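Local coordinates for protein polyporopepsin (Irpex lacteus, PDB 1WKR) that cleaves peptide bonds as a pepsin-family aspartic endopeptidase of broad specificity with milk-clotting activity, at residues G80-P85 with G136-N141; G163-S168 with Y317-T322; L310-R315 with L327-T332. One frame throughout, in Å; residues are numbered along the deposited sequence.

Interaction 1: G80-P85 with G136-N141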
ATOM      1  N   GLY A  80      17.058   0.563  -7.407  1.00 10.08           N
ATOM      2  CA  GLY A  80      18.271  -0.173  -6.875  1.00 10.32           C
ATOM      3  C   GLY A  80      19.183  -0.443  -7.994  1.00 11.36           C
ATOM      4  O   GLY A  80      19.636   0.582  -8.745  1.00 14.89           O
ATOM      5  N   SER A  81      19.546  -1.662  -8.304  1.00 11.29           N
ATOM      6  CA  SER A  81      20.410  -2.099  -9.395  1.00 13.39           C
ATOM      7  C   SER A  81      19.733  -2.481 -10.611  1.00 13.39           C
ATOM      8  O   SER A  81      20.291  -3.056 -11.604  1.00 13.79           O
ATOM      9  CB  SER A  81      21.388  -3.236  -8.973  1.00 14.57           C
ATOM     10  OG  SER A  81      20.592  -4.328  -8.802  1.00 20.19           O
ATOM     11  N   LEU A  82      18.402  -2.268 -10.680  1.00  9.41           N
ATOM     12  CA  LEU A  82      17.573  -2.643 -11.853  1.00  8.04           C
ATOM     13  C   LEU A  82      17.321  -1.402 -12.660  1.00  8.26           C
ATOM     14  O   LEU A  82      17.027  -0.307 -12.121  1.00  9.67           O
ATOM     15  CB  LEU A  82      16.268  -3.275 -11.387  1.00  9.19           C
ATOM     16  CG  LEU A  82      16.437  -4.474 -10.416  1.00  9.79           C
ATOM     17  CD1 LEU A  82      15.027  -4.969 -10.094  1.00 14.34           C
ATOM     18  CD2 LEU A  82      17.236  -5.627 -11.048  1.00 15.32           C
ATOM     19  N   THR A  83      17.351  -1.551 -13.971  1.00  7.71           N
ATOM     20  CA  THR A  83      17.096  -0.398 -14.906  1.00  8.46           C
ATOM     21  C   THR A  83      16.045  -0.758 -15.867  1.00  7.42           C
ATOM     22  O   THR A  83      16.073  -1.902 -16.482  1.00  8.39           O
ATOM     23  CB  THR A  83      18.385  -0.049 -15.622  1.00  9.71           C
ATOM     24  OG1 THR A  83      19.389   0.316 -14.600  1.00 13.28           O
ATOM     25  CG2 THR A  83      18.242   1.120 -16.505  1.00 11.88           C
ATOM     26  N   ILE A  84      15.106   0.131 -16.143  1.00  7.55           N
ATOM     27  CA  ILE A  84      14.044  -0.037 -17.081  1.00  6.92           C
ATOM     28  C   ILE A  84      14.140   1.030 -18.134  1.00  7.83           C
ATOM     29  O   ILE A  84      13.743   2.188 -17.869  1.00  8.49           O
ATOM     30  CB  ILE A  84      12.630   0.093 -16.421  1.00  7.26           C
ATOM     31  CG1 ILE A  84      12.549  -0.836 -15.218  1.00  9.18           C
ATOM     32  CG2 ILE A  84      11.560  -0.207 -17.454  1.00  8.22           C
ATOM     33  CD1 ILE A  84      11.362  -0.451 -14.292  1.00  8.99           C
ATOM     34  N   PRO A  85      14.644   0.749 -19.311  1.00  7.72           N
ATOM     35  CA  PRO A  85      14.659   1.757 -20.389  1.00 10.10           C
ATOM     36  C   PRO A  85      13.118   1.902 -20.900  1.00  8.93           C
ATOM     37  O   PRO A  85      12.435   0.881 -20.927  1.00 13.17           O
ATOM     38  CB  PRO A  85      15.571   1.113 -21.485  1.00  9.71           C
ATOM     39  CG  PRO A  85      15.829  -0.328 -21.118  1.00 12.47           C
ATOM     40  CD  PRO A  85      15.329  -0.534 -19.720  1.00 10.29           C
ATOM     41  N   GLY A 136      13.263  -9.127 -19.434  1.00  7.89           N
ATOM     42  CA  GLY A 136      14.146 -10.264 -19.118  1.00  9.16           C
ATOM     43  C   GLY A 136      14.923 -10.054 -17.909  1.00  9.09           C
ATOM     44  O   GLY A 136      15.821 -10.868 -17.578  1.00 11.15           O
ATOM     45  N   THR A 137      14.776  -8.966 -17.119  1.00  8.29           N
ATOM     46  CA  THR A 137      15.627  -8.655 -15.975  1.00  8.95           C
ATOM     47  C   THR A 137      15.245  -9.536 -14.746  1.00  8.96           C
ATOM     48  O   THR A 137      16.185 -10.199 -14.127  1.00 12.20           O
ATOM     49  CB  THR A 137      15.484  -7.244 -15.607  1.00 11.22           C
ATOM     50  OG1 THR A 137      15.874  -6.463 -16.774  1.00 12.54           O
ATOM     51  CG2 THR A 137      16.452  -6.849 -14.418  1.00 12.74           C
ATOM     52  N   ILE A 138      14.006  -9.693 -14.418  1.00  7.34           N
ATOM     53  CA  ILE A 138      13.618 -10.474 -13.213  1.00  7.02           C
ATOM     54  C   ILE A 138      13.029 -11.789 -13.642  1.00  6.23           C
ATOM     55  O   ILE A 138      12.422 -11.871 -14.744  1.00  7.46           O
ATOM     56  CB  ILE A 138      12.686  -9.643 -12.305  1.00  5.81           C
ATOM     57  CG1 ILE A 138      11.335  -9.338 -12.979  1.00  4.79           C
ATOM     58  CG2 ILE A 138      13.419  -8.411 -11.865  1.00  6.44           C
ATOM     59  CD1 ILE A 138      10.352  -8.614 -12.035  1.00  5.56           C
ATOM     60  N   PRO A 139      13.162 -12.835 -12.893  1.00  5.93           N
ATOM     61  CA  PRO A 139      12.881 -14.177 -13.421  1.00  6.64           C
ATOM     62  C   PRO A 139      11.384 -14.556 -13.397  1.00  6.19           C
ATOM     63  O   PRO A 139      10.964 -15.443 -14.153  1.00  6.23           O
ATOM     64  CB  PRO A 139      13.662 -15.127 -12.500  1.00  8.03           C
ATOM     65  CG  PRO A 139      13.875 -14.357 -11.218  1.00  6.11           C
ATOM     66  CD  PRO A 139      13.961 -12.900 -11.631  1.00  6.49           C
ATOM     67  N   THR A 140      10.563 -13.841 -12.619  1.00  6.47           N
ATOM     68  CA  THR A 140       9.070 -14.067 -12.642  1.00  6.22           C
ATOM     69  C   THR A 140       8.452 -12.721 -12.317  1.00  5.11           C
ATOM     70  O   THR A 140       9.125 -11.802 -11.831  1.00  5.41           O
ATOM     71  CB  THR A 140       8.691 -15.184 -11.706  1.00  6.96           C
ATOM     72  OG1 THR A 140       7.328 -15.545 -11.958  1.00  8.16           O
ATOM     73  CG2 THR A 140       8.876 -14.817 -10.218  1.00  8.13           C
ATOM     74  N   ASN A 141       7.190 -12.572 -12.709  1.00  4.54           N
ATOM     75  CA  ASN A 141       6.547 -11.260 -12.641  1.00  4.48           C
ATOM     76  C   ASN A 141       5.869 -11.117 -11.318  1.00  3.93           C
ATOM     77  O   ASN A 141       4.720 -11.517 -11.080  1.00  4.33           O
ATOM     78  CB  ASN A 141       5.576 -11.108 -13.823  1.00  5.35           C
ATOM     79  CG  ASN A 141       5.113  -9.690 -14.000  1.00  4.37           C
ATOM     80  OD1 ASN A 141       5.299  -8.849 -13.117  1.00  5.82           O
ATOM     81  ND2 ASN A 141       4.480  -9.408 -15.159  1.00  5.76           N
TER
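The hydroxyl OG1 of Thr137, the residue whose methyl touches Leu82, is hydrogen-bonded to NE2 of Gln135, an amide nitrogen that also bonds to the backbone O of Thr83. The two oxygens gripped by this amide, Thr83 O and Thr137 OG1, lie 4.6 Å apart, so one side chain joins strand 82-96 to the turn beyond helix 128-134. Thr137 divides its roles by torsion: with chi1 at -59°, OG1 stands beside the backbone N and the methyl CG2 lies on the far side of CB from that nitrogen. CG2 meets Leu82 CD2 at 3.7 Å, the two side chains meeting at a slant. The other branch of Leu82 serves Ile138: its CD1 comes within 4.2 Å of Ile138 CG2, and here the side chains cross at roughly a right angle. The leucine fork thus touches two successive residues of the loop. Phe162 of strand 155-162 packs on both Leu82 and Ile138, widening the apolar patch. The loop starts at Gly136, whose positive phi closes a Schellman motif at the end of helix 128-134, and Ile138 keeps a backbone bond to Leu132 within that helix. On the strand, Ile84 lies against the same helix, touching Val128, Asn131 and Leu132. The contact is structural packing in the N-terminal lobe, away from the catalytic aspartates. Methyl contacts carry its apolar part and set no direction, whereas the shared Gln135 amide adds directional bonds to both strand and loop, consistent with a defined spacing between them.

Interaction 2: G163-S168 with Y317-T322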
ATOM      1  N   GLY A 163      10.887  -9.837  -8.419  1.00  4.81           N
ATOM      2  CA  GLY A 163      11.238 -11.108  -9.065  1.00  5.80           C
ATOM      3  C   GLY A 163      11.496 -12.258  -8.100  1.00  6.54           C
ATOM      4  O   GLY A 163      11.780 -13.362  -8.593  1.00  7.64           O
ATOM      5  N   ALA A 164      11.409 -12.025  -6.792  1.00  5.67           N
ATOM      6  CA  ALA A 164      11.678 -13.075  -5.788  1.00  6.15           C
ATOM      7  C   ALA A 164      11.135 -12.599  -4.458  1.00  5.34           C
ATOM      8  O   ALA A 164      10.818 -11.427  -4.274  1.00  6.01           O
ATOM      9  CB  ALA A 164      13.178 -13.286  -5.655  1.00  7.34           C
ATOM     10  N   THR A 165      11.070 -13.508  -3.513  1.00  6.38           N
ATOM     11  CA  THR A 165      10.820 -13.219  -2.121  1.00  6.66           C
ATOM     12  C   THR A 165      12.098 -13.207  -1.345  1.00  7.33           C
ATOM     13  O   THR A 165      13.167 -13.755  -1.849  1.00  9.88           O
ATOM     14  CB  THR A 165       9.847 -14.215  -1.471  1.00  6.93           C
ATOM     15  OG1 THR A 165      10.429 -15.565  -1.590  1.00  9.49           O
ATOM     16  CG2 THR A 165       8.524 -14.282  -2.157  1.00  9.28           C
ATOM     17  N   ASP A 166      12.172 -12.618  -0.203  1.00  7.49           N
ATOM     18  CA  ASP A 166      13.323 -12.482   0.677  1.00  7.24           C
ATOM     19  C   ASP A 166      12.962 -13.104   2.012  1.00  7.35           C
ATOM     20  O   ASP A 166      12.217 -12.545   2.785  1.00  6.43           O
ATOM     21  CB  ASP A 166      13.667 -11.028   0.866  1.00  7.23           C
ATOM     22  CG  ASP A 166      14.893 -10.726   1.740  1.00  7.39           C
ATOM     23  OD1 ASP A 166      15.301 -11.692   2.420  1.00  8.30           O
ATOM     24  OD2 ASP A 166      15.331  -9.598   1.832  1.00  9.14           O
ATOM     25  N   SER A 167      13.468 -14.340   2.243  1.00  8.50           N
ATOM     26  CA  SER A 167      13.099 -15.110   3.433  1.00  8.77           C
ATOM     27  C   SER A 167      13.610 -14.524   4.741  1.00  7.55           C
ATOM     28  O   SER A 167      13.150 -14.888   5.816  1.00  8.00           O
ATOM     29  CB  SER A 167      13.684 -16.663   3.321  1.00 11.88           C
ATOM     30  OG  SER A 167      14.948 -16.629   3.401  1.00 18.53           O
ATOM     31  N   SER A 168      14.475 -13.531   4.661  1.00  6.92           N
ATOM     32  CA  SER A 168      14.901 -12.826   5.844  1.00  7.91           C
ATOM     33  C   SER A 168      13.831 -11.856   6.365  1.00  6.98           C
ATOM     34  O   SER A 168      13.947 -11.337   7.455  1.00  7.96           O
ATOM     35  CB  SER A 168      16.246 -12.062   5.651  1.00  8.70           C
ATOM     36  OG  SER A 168      16.025 -10.855   4.902  1.00  9.23           O
ATOM     37  N   TYR A 317       4.353  -9.840   5.860  1.00  3.72           N
ATOM     38  CA  TYR A 317       5.075  -9.785   4.578  1.00  3.38           C
ATOM     39  C   TYR A 317       4.067 -10.058   3.454  1.00  3.51           C
ATOM     40  O   TYR A 317       3.212 -10.951   3.618  1.00  4.06           O
ATOM     41  CB  TYR A 317       6.156 -10.869   4.563  1.00  4.18           C
ATOM     42  CG  TYR A 317       7.097 -10.816   3.384  1.00  3.99           C
ATOM     43  CD1 TYR A 317       7.940  -9.718   3.193  1.00  4.68           C
ATOM     44  CD2 TYR A 317       7.213 -11.878   2.490  1.00  5.16           C
ATOM     45  CE1 TYR A 317       8.866  -9.664   2.155  1.00  4.45           C
ATOM     46  CE2 TYR A 317       8.177 -11.845   1.483  1.00  4.74           C
ATOM     47  CZ  TYR A 317       8.962 -10.768   1.329  1.00  4.79           C
ATOM     48  OH  TYR A 317       9.940 -10.737   0.309  1.00  5.49           O
ATOM     49  N   SER A 318       4.163  -9.352   2.344  1.00  3.34           N
ATOM     50  CA  SER A 318       3.139  -9.520   1.253  1.00  4.04           C
ATOM     51  C   SER A 318       3.814  -9.724  -0.064  1.00  3.81           C
ATOM     52  O   SER A 318       4.850  -9.165  -0.390  1.00  3.77           O
ATOM     53  CB  SER A 318       2.192  -8.321   1.261  1.00  3.52           C
ATOM     54  OG  SER A 318       2.847  -7.061   1.140  1.00  4.48           O
ATOM     55  N   VAL A 319       3.166 -10.586  -0.868  1.00  3.66           N
ATOM     56  CA  VAL A 319       3.677 -11.010  -2.175  1.00  3.69           C
ATOM     57  C   VAL A 319       2.585 -10.740  -3.231  1.00  3.81           C
ATOM     58  O   VAL A 319       1.507 -11.265  -3.138  1.00  4.43           O
ATOM     59  CB  VAL A 319       4.094 -12.480  -2.182  1.00  4.56           C
ATOM     60  CG1 VAL A 319       4.688 -12.832  -3.563  1.00  5.19           C
ATOM     61  CG2 VAL A 319       5.102 -12.782  -1.041  1.00  5.64           C
ATOM     62  N   TYR A 320       2.956  -9.947  -4.232  1.00  3.35           N
ATOM     63  CA  TYR A 320       2.038  -9.471  -5.265  1.00  3.94           C
ATOM     64  C   TYR A 320       2.493 -10.200  -6.558  1.00  3.45           C
ATOM     65  O   TYR A 320       3.451  -9.798  -7.202  1.00  3.62           O
ATOM     66  CB  TYR A 320       2.117  -7.964  -5.414  1.00  4.09           C
ATOM     67  CG  TYR A 320       1.815  -7.265  -4.098  1.00  3.07           C
ATOM     68  CD1 TYR A 320       2.807  -7.055  -3.175  1.00  3.72           C
ATOM     69  CD2 TYR A 320       0.517  -6.906  -3.768  1.00  4.48           C
ATOM     70  CE1 TYR A 320       2.553  -6.531  -1.912  1.00  4.07           C
ATOM     71  CE2 TYR A 320       0.240  -6.327  -2.481  1.00  3.96           C
ATOM     72  CZ  TYR A 320       1.276  -6.178  -1.615  1.00  4.27           C
ATOM     73  OH  TYR A 320       1.009  -5.640  -0.343  1.00  5.11           O
ATOM     74  N   ASP A 321       1.866 -11.345  -6.822  1.00  3.98           N
ATOM     75  CA  ASP A 321       2.347 -12.253  -7.884  1.00  3.88           C
ATOM     76  C   ASP A 321       1.500 -12.081  -9.142  1.00  3.78           C
ATOM     77  O   ASP A 321       0.378 -12.570  -9.212  1.00  4.20           O
ATOM     78  CB  ASP A 321       2.264 -13.679  -7.302  1.00  4.85           C
ATOM     79  CG  ASP A 321       2.827 -14.732  -8.229  1.00  4.31           C
ATOM     80  OD1 ASP A 321       3.048 -14.456  -9.427  1.00  5.05           O
ATOM     81  OD2 ASP A 321       3.057 -15.877  -7.768  1.00  4.58           O
ATOM     82  N   THR A 322       2.036 -11.330 -10.079  1.00  3.89           N
ATOM     83  CA  THR A 322       1.326 -11.126 -11.367  1.00  4.13           C
ATOM     84  C   THR A 322       1.297 -12.367 -12.230  1.00  4.61           C
ATOM     85  O   THR A 322       0.265 -12.725 -12.762  1.00  4.79           O
ATOM     86  CB  THR A 322       1.967  -9.963 -12.163  1.00  3.70           C
ATOM     87  OG1 THR A 322       1.755  -8.744 -11.383  1.00  4.74           O
ATOM     88  CG2 THR A 322       1.288  -9.802 -13.555  1.00  4.69           C
TER
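Tyr317 reaches from strand 316-321 to the loop at Thr165 and Asp166. Its CB points at the loop, and chi1 of -172° swings CG away from the backbone N, extending the ring across the gap. Along the ring, CE2 passes 4.1 Å from Thr165 CB, which lies at the ring edge near its plane. Farther out, CZ stands 4.0 Å from the backbone N of Asp166. The tip, OH, sits 3.6 Å from Thr165 CA and accepts a hydrogen bond from Asp166 N, with an OH to N distance of 3.0 Å and an N-H...O angle of 156°. Tyr170 meets the ring with the two planes about 20° apart, and Ala144 of strand 142-146 also packs on it. Beside this polar tie, Thr165 CG2 touches Val319 CG2 at 3.9 Å, the two side chains crossing nearly at right angles. Asp166 meanwhile shapes the loop. Its OD1 accepts Ser168 N at 3.0 Å, forming an Asx turn, and also Ser168 OG at 2.7 Å. Both donors come from the same face of the carboxylate, tilted out of its plane. Its OD2 lies close to Glu159 OE1, a pairing of like charges that could raise the proton affinity of one carboxylate. The contact fastens the loop after strand 155-162 to the six-stranded interdomain sheet of pepsin-like enzymes, in which strand 316-321 pairs with 142-146 and 326-331. A phenol oxygen accepting from the loop backbone gives the contact one directional bond, with methyl packing beside it that is less specific in direction.

Interaction 3: L310-R315 with L327-T332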
ATOM      1  N   LEU A 310      -1.103  -0.016   4.945  1.00  3.31           N
ATOM      2  CA  LEU A 310       0.274   0.009   5.486  1.00  3.14           C
ATOM      3  C   LEU A 310       0.344  -0.465   6.911  1.00  3.58           C
ATOM      4  O   LEU A 310       1.256  -1.195   7.258  1.00  4.12           O
ATOM      5  CB  LEU A 310       0.757   1.494   5.374  1.00  4.84           C
ATOM      6  CG  LEU A 310       2.136   1.804   5.935  1.00  4.20           C
ATOM      7  CD1 LEU A 310       2.651   3.070   5.232  1.00  5.96           C
ATOM      8  CD2 LEU A 310       2.107   2.047   7.440  1.00  4.79           C
ATOM      9  N   THR A 311      -0.631  -0.110   7.753  1.00  3.28           N
ATOM     10  CA  THR A 311      -0.598  -0.450   9.159  1.00  3.83           C
ATOM     11  C   THR A 311      -0.801  -1.939   9.359  1.00  4.43           C
ATOM     12  O   THR A 311      -0.297  -2.507  10.348  1.00  4.48           O
ATOM     13  CB  THR A 311      -1.619   0.366   9.954  1.00  3.94           C
ATOM     14  OG1 THR A 311      -2.921   0.315   9.259  1.00  4.54           O
ATOM     15  CG2 THR A 311      -1.182   1.812  10.156  1.00  4.45           C
ATOM     16  N   PHE A 312      -1.505  -2.622   8.452  1.00  3.66           N
ATOM     17  CA  PHE A 312      -1.598  -4.069   8.468  1.00  3.96           C
ATOM     18  C   PHE A 312      -0.290  -4.676   7.962  1.00  3.69           C
ATOM     19  O   PHE A 312       0.253  -5.639   8.574  1.00  4.12           O
ATOM     20  CB  PHE A 312      -2.786  -4.474   7.554  1.00  4.32           C
ATOM     21  CG  PHE A 312      -2.982  -5.977   7.388  1.00  3.85           C
ATOM     22  CD1 PHE A 312      -2.355  -6.669   6.360  1.00  5.16           C
ATOM     23  CD2 PHE A 312      -3.831  -6.688   8.217  1.00  4.60           C
ATOM     24  CE1 PHE A 312      -2.554  -8.018   6.176  1.00  5.37           C
ATOM     25  CE2 PHE A 312      -4.029  -8.070   8.015  1.00  5.36           C
ATOM     26  CZ  PHE A 312      -3.353  -8.709   7.002  1.00  4.86           C
ATOM     27  N   LEU A 313       0.254  -4.141   6.872  1.00  3.28           N
ATOM     28  CA  LEU A 313       1.446  -4.694   6.243  1.00  3.75           C
ATOM     29  C   LEU A 313       2.700  -4.466   7.021  1.00  4.29           C
ATOM     30  O   LEU A 313       3.715  -5.126   6.807  1.00  4.12           O
ATOM     31  CB  LEU A 313       1.562  -4.128   4.833  1.00  3.64           C
ATOM     32  CG  LEU A 313       0.397  -4.512   3.917  1.00  4.06           C
ATOM     33  CD1 LEU A 313       0.424  -3.712   2.629  1.00  6.84           C
ATOM     34  CD2 LEU A 313       0.408  -6.003   3.618  1.00  4.63           C
ATOM     35  N   GLU A 314       2.704  -3.533   8.013  1.00  3.38           N
ATOM     36  CA  GLU A 314       3.804  -3.452   8.952  1.00  3.73           C
ATOM     37  C   GLU A 314       3.981  -4.728   9.773  1.00  4.62           C
ATOM     38  O   GLU A 314       5.029  -4.940  10.378  1.00  4.52           O
ATOM     39  CB  GLU A 314       3.656  -2.245   9.878  1.00  5.10           C
ATOM     40  CG  GLU A 314       3.955  -0.907   9.227  1.00  4.08           C
ATOM     41  CD  GLU A 314       3.636   0.269  10.102  1.00  4.50           C
ATOM     42  OE1 GLU A 314       2.545   0.239  10.729  1.00  5.08           O
ATOM     43  OE2 GLU A 314       4.403   1.221  10.181  1.00  6.10           O
ATOM     44  N   ARG A 315       2.938  -5.561   9.805  1.00  3.53           N
ATOM     45  CA  ARG A 315       2.936  -6.802  10.581  1.00  4.29           C
ATOM     46  C   ARG A 315       2.973  -8.057   9.734  1.00  4.01           C
ATOM     47  O   ARG A 315       3.107  -9.148  10.309  1.00  3.89           O
ATOM     48  CB  ARG A 315       1.734  -6.816  11.501  1.00  4.19           C
ATOM     49  CG  ARG A 315       1.655  -5.653  12.484  1.00  4.43           C
ATOM     50  CD  ARG A 315       2.777  -5.648  13.488  1.00  4.65           C
ATOM     51  NE  ARG A 315       2.772  -4.490  14.412  1.00  4.23           N
ATOM     52  CZ  ARG A 315       2.868  -4.599  15.709  1.00  3.75           C
ATOM     53  NH1 ARG A 315       2.792  -5.751  16.389  1.00  4.38           N
ATOM     54  NH2 ARG A 315       2.972  -3.451  16.433  1.00  4.28           N
ATOM     55  N   LEU A 327      -2.023 -13.489  -4.350  1.00  3.31           N
ATOM     56  CA  LEU A 327      -1.411 -12.672  -3.307  1.00  3.67           C
ATOM     57  C   LEU A 327      -1.004 -13.582  -2.179  1.00  4.23           C
ATOM     58  O   LEU A 327      -1.762 -14.456  -1.767  1.00  4.72           O
ATOM     59  CB  LEU A 327      -2.454 -11.625  -2.839  1.00  5.43           C
ATOM     60  CG  LEU A 327      -1.857 -10.693  -1.772  1.00  7.37           C
ATOM     61  CD1 LEU A 327      -2.131  -9.218  -2.107  1.00 10.00           C
ATOM     62  CD2 LEU A 327      -2.147 -11.080  -0.366  1.00  5.71           C
ATOM     63  N   GLY A 328       0.234 -13.386  -1.714  1.00  4.14           N
ATOM     64  CA  GLY A 328       0.742 -14.145  -0.577  1.00  4.31           C
ATOM     65  C   GLY A 328       0.953 -13.297   0.655  1.00  3.17           C
ATOM     66  O   GLY A 328       1.248 -12.087   0.579  1.00  3.55           O
ATOM     67  N   LEU A 329       0.768 -13.911   1.821  1.00  3.95           N
ATOM     68  CA  LEU A 329       1.000 -13.261   3.113  1.00  4.44           C
ATOM     69  C   LEU A 329       1.723 -14.204   4.032  1.00  3.48           C
ATOM     70  O   LEU A 329       1.508 -15.444   3.998  1.00  4.03           O
ATOM     71  CB  LEU A 329      -0.331 -12.833   3.757  1.00  5.46           C
ATOM     72  CG  LEU A 329      -0.388 -11.733   4.618  0.30  2.81           C
ATOM     73  CD1 LEU A 329      -0.206 -10.350   3.883  0.30  5.49           C
ATOM     74  CD2 LEU A 329      -1.664 -11.608   5.455  0.30  3.90           C
ATOM     75  N   ALA A 330       2.563 -13.628   4.893  1.00  3.12           N
ATOM     76  CA  ALA A 330       3.298 -14.392   5.929  1.00  3.74           C
ATOM     77  C   ALA A 330       3.468 -13.514   7.128  1.00  3.80           C
ATOM     78  O   ALA A 330       3.506 -12.249   7.060  1.00  3.89           O
ATOM     79  CB  ALA A 330       4.664 -14.858   5.429  1.00  4.87           C
ATOM     80  N   THR A 331       3.567 -14.132   8.317  1.00  3.67           N
ATOM     81  CA  THR A 331       4.045 -13.478   9.517  1.00  3.49           C
ATOM     82  C   THR A 331       5.480 -13.015   9.346  1.00  4.27           C
ATOM     83  O   THR A 331       6.174 -13.415   8.422  1.00  3.86           O
ATOM     84  CB  THR A 331       3.918 -14.402  10.736  1.00  3.26           C
ATOM     85  OG1 THR A 331       4.620 -15.648  10.458  1.00  4.32           O
ATOM     86  CG2 THR A 331       2.447 -14.784  11.072  1.00  4.65           C
ATOM     87  N   THR A 332       5.906 -12.178  10.279  1.00  3.98           N
ATOM     88  CA  THR A 332       7.301 -11.690  10.334  1.00  4.31           C
ATOM     89  C   THR A 332       7.740 -11.713  11.802  1.00  3.82           C
ATOM     90  O   THR A 332       6.929 -11.894  12.730  1.00  4.39           O
ATOM     91  CB  THR A 332       7.435 -10.279   9.756  1.00  4.08           C
ATOM     92  OG1 THR A 332       7.004  -9.346  10.780  1.00  4.98           O
ATOM     93  CG2 THR A 332       6.562 -10.058   8.524  1.00  4.95           C
TER
HETATM   94  O   HOH W   1       6.968  -6.767   9.863  1.00  6.47           O
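Phe312 holds CG opposite its backbone N (chi1 177°), and Leu329 does nearly the same at -151°, torsions that carry the end of the ring and the leucine methyls toward each other from opposite directions. Leu329 CD2 arrives at the edge of the phenyl ring, close to its plane, 3.7 Å from Phe312 CZ and 3.8 Å from Phe312 CE1. Its other methyl turns to the neighbouring helix residue, with Leu329 CD1 4.4 Å from Leu313 CD2. That same Leu313 methyl also lies in the plane of the Phe312 ring, at its edge. Phe258 meets the phenyl edge-to-face, and Phe265 packs on Leu329, so the contact is buried among aromatics. In pepsin-like folds a short helix follows the strand inserted in the C-terminal psi loop, and 310-313 is that helix: strand 306-308 lies between strands 207-211 and 218-220. The bond from Glu314 N to Leu310 O, at 2.9 Å, marks its helical turn. The Leu313 side chain comes within about 6 Å of that of catalytic Asp212, placing this packing close to the active site. Beyond the helix the contact becomes polar. One water donates to Glu314 O at 2.7 Å and is also hydrogen-bonded to Thr332 OG1, likewise at 2.7 Å. Thr332 OG1 has a further bond to Phe334 N. Arg315 O and Thr332 N both bond to Thr335 OG1, a second bridge between the segments. The guanidinium of Arg315 turns toward the C-terminal tail, where NH1 bonds to Ala337 O, while NH2 bonds to Asn270 OD1.

Overall arrangement
The contacts run from the N-terminal lobe toward the active site. Centres of interactions 1 and 2 lie about 15 Å apart, those of 2 and 3 about 11 Å, and those of 1 and 3 about 24 Å. Interaction 1 closes before the others open; interactions 2 and 3 alternate along the chain, with 310-315 preceding 317-322 and 327-332 following it. Strands 316-321 and 326-331 are antiparallel neighbours in the interdomain sheet, so interactions 2 and 3 share backbone pairing. Interaction 1 abuts interaction 2 where Asn141 meets Thr322. Together they tie packing of the N-terminal lobe, the loop after strand 155-162 and the helix near the catalytic centre to the sheet between the lobes.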